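Local coordinates for hypothetical protein Atu1540 (Agrobacterium tumefaciens str. C58, PDB 2HWJ) that is of unknown function but belongs to a family of putative ParB-like nucleases, so a role in binding or cleaving nucleic acid is possible, at residues 138-143 and 163-168. Sequence-based numbering, arbitrary orientation.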
ATOM      1  N   SER A 138      -4.657  23.256  10.141  1.00 55.02           N
ATOM      2  CA  SER A 138      -5.010  24.174   9.040  1.00 54.71           C
ATOM      3  C   SER A 138      -3.776  24.642   8.349  1.00 55.40           C
ATOM      4  O   SER A 138      -3.732  24.806   7.119  1.00 55.05           O
ATOM      5  CB  SER A 138      -5.679  25.402   9.542  1.00 54.02           C
ATOM      6  OG  SER A 138      -6.920  25.112  10.094  1.00 55.27           O
ATOM      7  N   LEU A 139      -2.768  24.913   9.159  1.00 55.98           N
ATOM      8  CA  LEU A 139      -1.498  25.333   8.611  1.00 56.86           C
ATOM      9  C   LEU A 139      -0.942  24.239   7.695  1.00 57.70           C
ATOM     10  O   LEU A 139      -0.620  24.542   6.560  1.00 58.72           O
ATOM     11  CB  LEU A 139      -0.499  25.650   9.720  1.00 57.06           C
ATOM     12  CG  LEU A 139       0.777  26.297   9.169  1.00 58.65           C
ATOM     13  CD1 LEU A 139       0.529  27.683   8.542  1.00 57.25           C
ATOM     14  CD2 LEU A 139       1.861  26.360  10.180  1.00 59.20           C
ATOM     15  N   ALA A 140      -0.869  22.986   8.184  1.00 57.37           N
ATOM     16  CA  ALA A 140      -0.418  21.888   7.387  1.00 56.96           C
ATOM     17  C   ALA A 140      -1.274  21.752   6.091  1.00 57.07           C
ATOM     18  O   ALA A 140      -0.744  21.514   5.016  1.00 56.98           O
ATOM     19  CB  ALA A 140      -0.390  20.633   8.190  1.00 56.55           C
ATOM     20  N   GLY A 141      -2.576  21.965   6.156  1.00 57.35           N
ATOM     21  CA  GLY A 141      -3.411  21.913   4.906  1.00 56.60           C
ATOM     22  C   GLY A 141      -2.928  22.971   3.934  1.00 57.04           C
ATOM     23  O   GLY A 141      -2.686  22.691   2.744  1.00 58.22           O
ATOM     24  N   ALA A 142      -2.705  24.182   4.442  1.00 56.80           N
ATOM     25  CA  ALA A 142      -2.549  25.323   3.574  1.00 56.22           C
ATOM     26  C   ALA A 142      -1.211  25.155   2.945  1.00 57.29           C
ATOM     27  O   ALA A 142      -1.049  25.487   1.762  1.00 57.96           O
ATOM     28  CB  ALA A 142      -2.586  26.555   4.345  1.00 55.52           C
ATOM     29  N   LEU A 143      -0.282  24.575   3.714  1.00 57.68           N
ATOM     30  CA  LEU A 143       1.084  24.313   3.285  1.00 59.23           C
ATOM     31  C   LEU A 143       1.064  23.457   2.069  1.00 60.67           C
ATOM     32  O   LEU A 143       1.804  23.702   1.111  1.00 59.58           O
ATOM     33  CB  LEU A 143       1.805  23.483   4.315  1.00 59.79           C
ATOM     34  CG  LEU A 143       3.284  23.552   4.661  1.00 61.29           C
ATOM     35  CD1 LEU A 143       3.735  22.199   5.205  1.00 64.46           C
ATOM     36  CD2 LEU A 143       4.124  23.938   3.535  1.00 63.57           C
ATOM     37  N   ASP A 163       2.110  17.975  13.185  1.00 64.02           N
ATOM     38  CA  ASP A 163       2.916  17.762  14.340  1.00 64.33           C
ATOM     39  C   ASP A 163       4.356  18.365  14.152  1.00 63.38           C
ATOM     40  O   ASP A 163       4.899  19.028  15.026  1.00 63.73           O
ATOM     41  CB  ASP A 163       2.874  16.286  14.745  1.00 64.97           C
ATOM     42  CG  ASP A 163       4.070  15.897  15.652  1.00 73.44           C
ATOM     43  OD1 ASP A 163       4.280  16.592  16.704  1.00 83.49           O
ATOM     44  OD2 ASP A 163       4.829  14.927  15.340  1.00 78.55           O
ATOM     45  N   PHE A 164       4.957  18.197  12.989  1.00 62.88           N
ATOM     46  CA  PHE A 164       6.254  18.803  12.719  1.00 61.46           C
ATOM     47  C   PHE A 164       6.172  20.325  12.972  1.00 61.77           C
ATOM     48  O   PHE A 164       6.929  20.859  13.763  1.00 62.47           O
ATOM     49  CB  PHE A 164       6.618  18.458  11.280  1.00 60.64           C
ATOM     50  CG  PHE A 164       7.871  19.122  10.754  1.00 60.71           C
ATOM     51  CD1 PHE A 164       9.117  18.654  11.094  1.00 60.47           C
ATOM     52  CD2 PHE A 164       7.794  20.160   9.832  1.00 60.27           C
ATOM     53  CE1 PHE A 164      10.250  19.222  10.575  1.00 56.26           C
ATOM     54  CE2 PHE A 164       8.954  20.732   9.321  1.00 55.90           C
ATOM     55  CZ  PHE A 164      10.157  20.260   9.703  1.00 55.43           C
ATOM     56  N   LEU A 165       5.200  21.012  12.368  1.00 61.09           N
ATOM     57  CA  LEU A 165       5.167  22.425  12.475  1.00 60.56           C
ATOM     58  C   LEU A 165       4.905  22.800  13.927  1.00 62.67           C
ATOM     59  O   LEU A 165       5.344  23.914  14.370  1.00 63.59           O
ATOM     60  CB  LEU A 165       4.139  23.044  11.565  1.00 58.67           C
ATOM     61  CG  LEU A 165       4.269  22.657  10.089  1.00 58.56           C
ATOM     62  CD1 LEU A 165       2.939  22.740   9.426  1.00 50.04           C
ATOM     63  CD2 LEU A 165       5.356  23.447   9.309  1.00 55.12           C
ATOM     64  N   ARG A 166       4.249  21.926  14.710  1.00 62.39           N
ATOM     65  CA  ARG A 166       3.685  22.498  15.920  1.00 62.75           C
ATOM     66  C   ARG A 166       4.767  22.564  16.878  1.00 62.72           C
ATOM     67  O   ARG A 166       4.676  23.362  17.842  1.00 63.27           O
ATOM     68  CB  ARG A 166       2.479  21.794  16.498  1.00 63.46           C
ATOM     69  CG  ARG A 166       2.628  21.120  17.844  1.00 65.44           C
ATOM     70  CD  ARG A 166       1.667  19.861  17.880  1.00 69.99           C
ATOM     71  NE  ARG A 166       0.291  20.358  17.795  1.00 69.24           N
ATOM     72  CZ  ARG A 166      -0.600  20.040  16.875  1.00 64.65           C
ATOM     73  NH1 ARG A 166      -0.348  19.149  15.972  1.00 58.10           N
ATOM     74  NH2 ARG A 166      -1.777  20.620  16.911  1.00 70.30           N
ATOM     75  N   ARG A 167       5.823  21.794  16.598  1.00 61.47           N
ATOM     76  CA  ARG A 167       6.972  21.803  17.509  1.00 60.45           C
ATOM     77  C   ARG A 167       7.986  22.894  17.156  1.00 59.15           C
ATOM     78  O   ARG A 167       8.979  23.034  17.796  1.00 57.67           O
ATOM     79  CB  ARG A 167       7.625  20.434  17.543  1.00 61.10           C
ATOM     80  CG  ARG A 167       6.644  19.307  17.416  1.00 62.57           C
ATOM     81  CD  ARG A 167       7.320  17.957  17.305  1.00 61.82           C
ATOM     82  NE  ARG A 167       7.492  17.433  18.635  1.00 64.07           N
ATOM     83  CZ  ARG A 167       6.938  16.320  19.106  1.00 65.41           C
ATOM     84  NH1 ARG A 167       6.155  15.575  18.349  1.00 63.27           N
ATOM     85  NH2 ARG A 167       7.183  15.955  20.364  1.00 67.14           N
ATOM     86  N   ARG A 168       7.671  23.697  16.151  1.00 59.26           N
ATOM     87  CA  ARG A 168       8.634  24.574  15.497  1.00 58.14           C
ATOM     88  C   ARG A 168       8.097  25.935  15.172  1.00 57.98           C
ATOM     89  O   ARG A 168       8.838  26.810  14.889  1.00 58.01           O
ATOM     90  CB  ARG A 168       9.032  23.958  14.171  1.00 57.46           C
ATOM     91  CG  ARG A 168      10.129  22.965  14.342  1.00 57.44           C
ATOM     92  CD  ARG A 168      10.347  22.165  13.107  1.00 56.18           C
ATOM     93  NE  ARG A 168      11.220  21.039  13.419  1.00 58.47           N
ATOM     94  CZ  ARG A 168      10.787  19.879  13.886  1.00 58.86           C
ATOM     95  NH1 ARG A 168       9.485  19.719  14.059  1.00 62.51           N
ATOM     96  NH2 ARG A 168      11.636  18.882  14.142  1.00 54.67           N
TER
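In the helical part of this putative ParB-like nuclease, Leu-165 on the last turn of helix 157-166 reaches across to Leu-139, Ala-140 and Leu-143 on helix 135-146. The contact is wholly apolar, with no hydrogen bond across it, and a single methyl does most of the work. CD1 of Leu-165 lies 3.9 Å from CD2 of Leu-139, 4.1 Å from CB of Ala-140 and 4.3 Å from CD1 of Leu-143, so it sits among the neighbours Leu-139 and Ala-140 and, one turn on, Leu-143. With CG anti to its own carbonyl carbon (chi1 -55°), Leu-165 extends toward the opposite helix; Leu-139, its CG anti to the backbone N (chi1 -171°), meets it at a slant. CD1 of Leu-165 also lies 4.0 Å from the backbone N of Ala-140, and between 138-143 and 163-168 the closest CA atoms are those of Ala-140 and Leu-165, 7.6 Å apart.

At the end of the helix Arg-168 folds back so that its NH1 donates to O of Phe-164 at 2.8 Å, and that oxygen lies in the plane of the guanidinium. CE1 of Phe-164 sits over the middle of one guanidinium face, while CD of Arg-168 lies over the ring near its rim. Arg-167 N reaches that same oxygen from the other face, so two donors hold it. Arg-168 also pairs with Glu-193 and with Glu-98 of the second subunit, placing this turn beside the subunit interface. Helix 178-189 packs against both helices, with Ala-185 touching Leu-143 and Leu-165 and Phe-178 touching Leu-139.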